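Local coordinates for protein ALDH21) (Physcomitrella patens subsp. patens, PDB 5MZ8) that probably oxidises D-glyceraldehyde 3-phosphate to 3-phosphoglycerate with NADP+ as hydride acceptor and without taking up inorganic phosphate, as a member of the aldehyde dehydrogenase family, at residues Ala68-Ala73 with Ile241-Arg246; Glu117-Leu122 with Asp132-Val137. One frame throughout, in Å; residues are numbered along the deposited sequence.

From the N terminus the chain first builds a small mixed sheet, whose strand 66-71 runs into contact 1. It then enters a series of helices, and two in succession, 115-126 and 130-150, pack together in contact 2, which closes a short loop of nine residues. The chain goes on through strands and helices of the coenzyme-binding sheet and leaves its edge strand 239-241 to meet residues 68-73 again. Contact 1 thus closes a loop of 167 residues, with contact 2 nested inside it. Their centres lie about 21 Å apart and they do not touch, but helix 219-229 packs against both, so it joins the N-terminal sheet to the helical pair.

Contact 1: residues Ala68-Ala73 with Ile241-Arg246; sequences AKVPQA and ILPVSR
Val70 meets Pro243 because its CG1 stands anti to the backbone N (chi1 173°), a setting that sends this methyl to the proline ring; Gln72, with CG placed likewise (chi1 -164°) and its chain extended, lays its amide along Ser245. Val70 CG1 reaches Pro243 CG at 3.6 Å, the two side chains crossing at about a right angle. A branched valine and a rigid ring suit this buried spot, since neither brings a polar group that would need a partner. Next to them Ala73 N gives a weak hydrogen bond of 3.3 Å to Pro243 O, nearly straight at 164°. Ala73 is small enough to let the chains come this close, and its CB lies 3.8 Å from Leu242 CB and 4.1 Å from Val244 CG1. Toward the more open side Gln72 OE1 comes within 3.2 Å of Ser245 CB, and Gln72 NE2 lies 3.5 Å from Ser245 CA, so the amide covers the serine by van der Waals contact. With an alanine in place of Gln72 the amide would be gone, and the CA and CB of Ser245 would probably be left more open to solvent. Residues 241-246 lead out of strand 239-241 into a loop, and Arg246 in it binds NADP+; the side chain of Val244 lies close to that of Lys212, another NADP+-binding residue. The contact thus fastens a coenzyme-site loop to the N-terminal sheet. Within that sheet, strand 66-71 runs between strands 38-44 and 55-59; Ile42 of the former touches Val70, Ala73 and Pro243, while Leu219 and Leu222 of helix 219-229 pack against Val70.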
loop_
_atom_site.group_PDB
_atom_site.type_symbol
_atom_site.label_atom_id
_atom_site.label_comp_id
_atom_site.label_asym_id
_atom_site.label_seq_id
_atom_site.Cartn_x
_atom_site.Cartn_y
_atom_site.Cartn_z
ATOM N N ALA A 68 8.570 31.118 35.964
ATOM C CA ALA A 68 9.724 30.957 35.098
ATOM C C ALA A 68 10.057 32.234 34.338
ATOM O O ALA A 68 9.194 33.065 34.107
ATOM C CB ALA A 68 9.472 29.813 34.123
ATOM N N LYS A 69 11.333 32.393 33.986
ATOM C CA LYS A 69 11.859 33.499 33.191
ATOM C C LYS A 69 12.584 32.845 32.020
ATOM O O LYS A 69 13.402 31.940 32.216
ATOM C CB LYS A 69 12.752 34.422 34.029
ATOM C CG LYS A 69 11.911 35.333 34.916
ATOM C CD LYS A 69 12.645 36.536 35.446
ATOM C CE LYS A 69 11.822 37.812 35.425
ATOM N NZ LYS A 69 10.564 37.746 36.225
ATOM N N VAL A 70 12.171 33.193 30.797
ATOM C CA VAL A 70 12.681 32.567 29.568
ATOM C C VAL A 70 13.346 33.615 28.674
ATOM O O VAL A 70 12.690 34.621 28.398
ATOM C CB VAL A 70 11.514 31.839 28.831
ATOM C CG1 VAL A 70 11.946 31.331 27.470
ATOM C CG2 VAL A 70 10.934 30.716 29.678
ATOM N N PRO A 71 14.610 33.410 28.191
ATOM C CA PRO A 71 15.224 34.395 27.279
ATOM C C PRO A 71 14.410 34.546 25.999
ATOM O O PRO A 71 13.827 33.583 25.511
ATOM C CB PRO A 71 16.615 33.808 26.980
ATOM C CG PRO A 71 16.850 32.788 28.019
ATOM C CD PRO A 71 15.501 32.246 28.370
ATOM N N GLN A 72 14.288 35.779 25.521
ATOM C CA GLN A 72 13.540 36.063 24.304
ATOM C C GLN A 72 14.543 36.257 23.172
ATOM O O GLN A 72 15.480 37.052 23.311
ATOM C CB GLN A 72 12.621 37.279 24.481
ATOM C CG GLN A 72 11.561 37.374 23.396
ATOM C CD GLN A 72 10.750 38.630 23.545
ATOM O OE1 GLN A 72 11.237 39.753 23.329
ATOM N NE2 GLN A 72 9.480 38.464 23.878
ATOM N N ALA A 73 14.388 35.483 22.085
ATOM C CA ALA A 73 15.315 35.557 20.963
ATOM C C ALA A 73 15.191 36.885 20.241
ATOM O O ALA A 73 14.092 37.441 20.164
ATOM C CB ALA A 73 15.062 34.408 19.997
ATOM N N ILE A 241 14.575 26.223 19.182
ATOM C CA ILE A 241 13.303 26.456 19.886
ATOM C C ILE A 241 13.454 27.820 20.524
ATOM O O ILE A 241 14.250 28.004 21.461
ATOM C CB ILE A 241 12.876 25.324 20.870
ATOM C CG1 ILE A 241 12.789 23.961 20.134
ATOM C CG2 ILE A 241 11.544 25.663 21.572
ATOM C CD1 ILE A 241 13.230 22.828 20.967
ATOM N N LEU A 242 12.775 28.803 19.898
ATOM C CA LEU A 242 12.866 30.205 20.246
ATOM C C LEU A 242 11.530 30.882 20.527
ATOM O O LEU A 242 10.824 31.243 19.582
ATOM C CB LEU A 242 13.593 30.995 19.132
ATOM C CG LEU A 242 14.842 30.379 18.518
ATOM C CD1 LEU A 242 14.979 30.793 17.095
ATOM C CD2 LEU A 242 16.086 30.718 19.326
ATOM N N PRO A 243 11.198 31.166 21.804
ATOM C CA PRO A 243 10.020 32.006 22.076
ATOM C C PRO A 243 10.377 33.407 21.547
ATOM O O PRO A 243 11.495 33.897 21.760
ATOM C CB PRO A 243 9.907 31.979 23.614
ATOM C CG PRO A 243 10.818 30.857 24.060
ATOM C CD PRO A 243 11.920 30.857 23.049
ATOM N N VAL A 244 9.511 33.981 20.722
ATOM C CA VAL A 244 9.845 35.273 20.123
ATOM C C VAL A 244 8.784 36.326 20.413
ATOM O O VAL A 244 7.590 36.007 20.569
ATOM C CB VAL A 244 10.195 35.195 18.597
ATOM C CG1 VAL A 244 11.341 34.230 18.321
ATOM C CG2 VAL A 244 8.987 34.848 17.738
ATOM N N SER A 245 9.236 37.594 20.447
ATOM C CA SER A 245 8.399 38.790 20.611
ATOM C C SER A 245 7.506 38.962 19.379
ATOM O O SER A 245 7.754 38.355 18.330
ATOM C CB SER A 245 9.266 40.040 20.788
ATOM O OG SER A 245 10.243 40.187 19.769
ATOM N N ARG A 246 6.499 39.818 19.495
ATOM C CA ARG A 246 5.557 40.107 18.429
ATOM C C ARG A 246 6.242 40.779 17.245
ATOM O O ARG A 246 5.869 40.516 16.103
ATOM C CB ARG A 246 4.426 40.976 18.961
ATOM C CG ARG A 246 3.218 40.991 18.052
ATOM C CD ARG A 246 2.183 41.857 18.685
ATOM N NE ARG A 246 1.216 42.366 17.720
ATOM C CZ ARG A 246 0.282 43.245 18.037
ATOM N NH1 ARG A 246 0.196 43.716 19.278
ATOM N NH2 ARG A 246 -0.584 43.658 17.122
#

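Contact 2: residues Glu117-Leu122 with Asp132-Val137; sequences EIAQTL and DARGEV. With EDO (1,2-ethanediol), chain K.
Glu136, whose side chain lies against Leu122, has its OE1 gripped by two backbone donors, the N atoms of Leu192 and Asn193, while its OE2 forms a salt bridge with Lys128. These partners satisfy a buried carboxylate and tie this pair of consecutive, steeply crossed helices of the aldehyde dehydrogenase fold to the chain just beyond Asn189, a residue that binds succinate. The short helical segments run partly antiparallel, their directions 127° apart and their axes 8.3 Å apart at closest approach. Alanines allow so near a passage: Ala133 CB sits 3.3 Å from Ala119 O, and Ala119 CB in turn rests on the aliphatic CG of Arg134. Leu122 fills the space beside them. With its CG anti to the backbone N (chi1 -154°), it carries CD2 to 3.4 Å from Ala133 O and 3.8 Å from Val137 CG2, and both its methyls lie along the Glu136 carboxylate. The same Val137 CG2 also touches Ile118 CG2 at 3.8 Å, so one methyl of the branched valine meets three apolar side chains of helix 115-126, those of Ile118, Leu122 and, more loosely, Ala119. At the more open flank Gln120 NE2 and the Arg134 guanidinium share Glu116 as a partner, and Arg134 NH1 also forms a salt bridge with Glu355. Away from the interface, Glu117 O accepts from both Thr121 N and Thr121 OG1, which arrive from opposite faces of its carbonyl plane; the hydroxyl bond is 3.1 Å long, and Thr121 OG1 itself takes a weak bond of 3.2 Å from O1 of a 1,2-ethanediol molecule, probably from the crystallisation liquor.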
loop_
_atom_site.group_PDB
_atom_site.type_symbol
_atom_site.label_atom_id
_atom_site.label_comp_id
_atom_site.label_asym_id
_atom_site.label_seq_id
_atom_site.Cartn_x
_atom_site.Cartn_y
_atom_site.Cartn_z
ATOM N N GLU A 117 8.026 15.315 36.533
ATOM C CA GLU A 117 8.615 16.648 36.406
ATOM C C GLU A 117 7.955 17.394 35.220
ATOM O O GLU A 117 7.561 18.549 35.366
ATOM C CB GLU A 117 10.135 16.531 36.188
ATOM C CG GLU A 117 10.847 17.846 35.897
ATOM C CD GLU A 117 12.155 17.747 35.142
ATOM O OE1 GLU A 117 12.593 18.780 34.585
ATOM O OE2 GLU A 117 12.755 16.650 35.117
ATOM N N ILE A 118 7.811 16.706 34.063
ATOM C CA ILE A 118 7.208 17.260 32.841
ATOM C C ILE A 118 5.715 17.538 33.052
ATOM O O ILE A 118 5.261 18.637 32.725
ATOM C CB ILE A 118 7.519 16.370 31.607
ATOM C CG1 ILE A 118 9.036 16.388 31.303
ATOM C CG2 ILE A 118 6.720 16.827 30.377
ATOM C CD1 ILE A 118 9.508 15.368 30.280
ATOM N N ALA A 119 4.975 16.567 33.647
ATOM C CA ALA A 119 3.543 16.704 33.949
ATOM C C ALA A 119 3.280 17.924 34.833
ATOM O O ALA A 119 2.407 18.722 34.497
ATOM C CB ALA A 119 3.009 15.439 34.612
ATOM N N GLN A 120 4.062 18.089 35.931
ATOM C CA GLN A 120 3.953 19.203 36.883
ATOM C C GLN A 120 4.183 20.559 36.208
ATOM O O GLN A 120 3.422 21.490 36.461
ATOM C CB GLN A 120 4.892 19.024 38.099
ATOM C CG GLN A 120 4.488 17.907 39.075
ATOM C CD GLN A 120 3.223 18.149 39.869
ATOM O OE1 GLN A 120 2.890 19.272 40.257
ATOM N NE2 GLN A 120 2.510 17.083 40.190
ATOM N N THR A 121 5.217 20.662 35.342
ATOM C CA THR A 121 5.525 21.860 34.543
ATOM C C THR A 121 4.341 22.157 33.616
ATOM O O THR A 121 3.925 23.304 33.518
ATOM C CB THR A 121 6.840 21.652 33.770
ATOM O OG1 THR A 121 7.917 21.531 34.700
ATOM C CG2 THR A 121 7.144 22.780 32.800
ATOM N N LEU A 122 3.781 21.117 32.976
ATOM C CA LEU A 122 2.624 21.191 32.078
ATOM C C LEU A 122 1.393 21.778 32.778
ATOM O O LEU A 122 0.786 22.693 32.245
ATOM C CB LEU A 122 2.351 19.781 31.547
ATOM C CG LEU A 122 1.667 19.535 30.220
ATOM C CD1 LEU A 122 2.176 20.459 29.119
ATOM C CD2 LEU A 122 1.939 18.109 29.779
ATOM N N ASP A 132 -4.836 15.381 33.584
ATOM C CA ASP A 132 -4.821 15.698 32.157
ATOM C C ASP A 132 -3.398 15.942 31.667
ATOM O O ASP A 132 -3.065 15.554 30.543
ATOM C CB ASP A 132 -5.738 16.900 31.853
ATOM C CG ASP A 132 -7.216 16.650 32.113
ATOM O OD1 ASP A 132 -7.663 15.495 31.948
ATOM O OD2 ASP A 132 -7.931 17.619 32.452
ATOM N N ALA A 133 -2.559 16.575 32.508
ATOM C CA ALA A 133 -1.151 16.833 32.196
ATOM C C ALA A 133 -0.386 15.506 32.082
ATOM O O ALA A 133 0.393 15.350 31.145
ATOM C CB ALA A 133 -0.526 17.720 33.250
ATOM N N ARG A 134 -0.683 14.518 32.964
ATOM C CA ARG A 134 -0.077 13.169 32.917
ATOM C C ARG A 134 -0.538 12.438 31.662
ATOM O O ARG A 134 0.272 11.790 30.999
ATOM C CB ARG A 134 -0.412 12.354 34.170
ATOM C CG ARG A 134 0.361 12.796 35.393
ATOM C CD ARG A 134 0.125 11.868 36.562
ATOM N NE ARG A 134 0.597 12.475 37.808
ATOM C CZ ARG A 134 -0.179 12.750 38.852
ATOM N NH1 ARG A 134 -1.467 12.432 38.834
ATOM N NH2 ARG A 134 0.335 13.316 39.933
ATOM N N GLY A 135 -1.816 12.607 31.313
ATOM C CA GLY A 135 -2.402 12.045 30.093
ATOM C C GLY A 135 -1.714 12.582 28.855
ATOM O O GLY A 135 -1.476 11.831 27.912
ATOM N N GLU A 136 -1.334 13.879 28.872
ATOM C CA GLU A 136 -0.633 14.544 27.764
ATOM C C GLU A 136 0.805 14.023 27.601
ATOM O O GLU A 136 1.243 13.851 26.464
ATOM C CB GLU A 136 -0.661 16.067 27.923
ATOM C CG GLU A 136 0.009 16.769 26.760
ATOM C CD GLU A 136 -0.071 18.273 26.639
ATOM O OE1 GLU A 136 0.625 18.810 25.751
ATOM O OE2 GLU A 136 -0.811 18.914 27.417
ATOM N N VAL A 137 1.531 13.782 28.728
ATOM C CA VAL A 137 2.900 13.247 28.711
ATOM C C VAL A 137 2.872 11.808 28.155
ATOM O O VAL A 137 3.726 11.459 27.354
ATOM C CB VAL A 137 3.640 13.354 30.076
ATOM C CG1 VAL A 137 5.103 12.938 29.939
ATOM C CG2 VAL A 137 3.560 14.775 30.628
HETATM C C1 EDO K . 8.078 22.596 37.870
HETATM O O1 EDO K . 8.380 21.196 37.841
HETATM C C2 EDO K . 7.290 22.944 39.160
HETATM O O2 EDO K . 5.895 22.829 38.944
#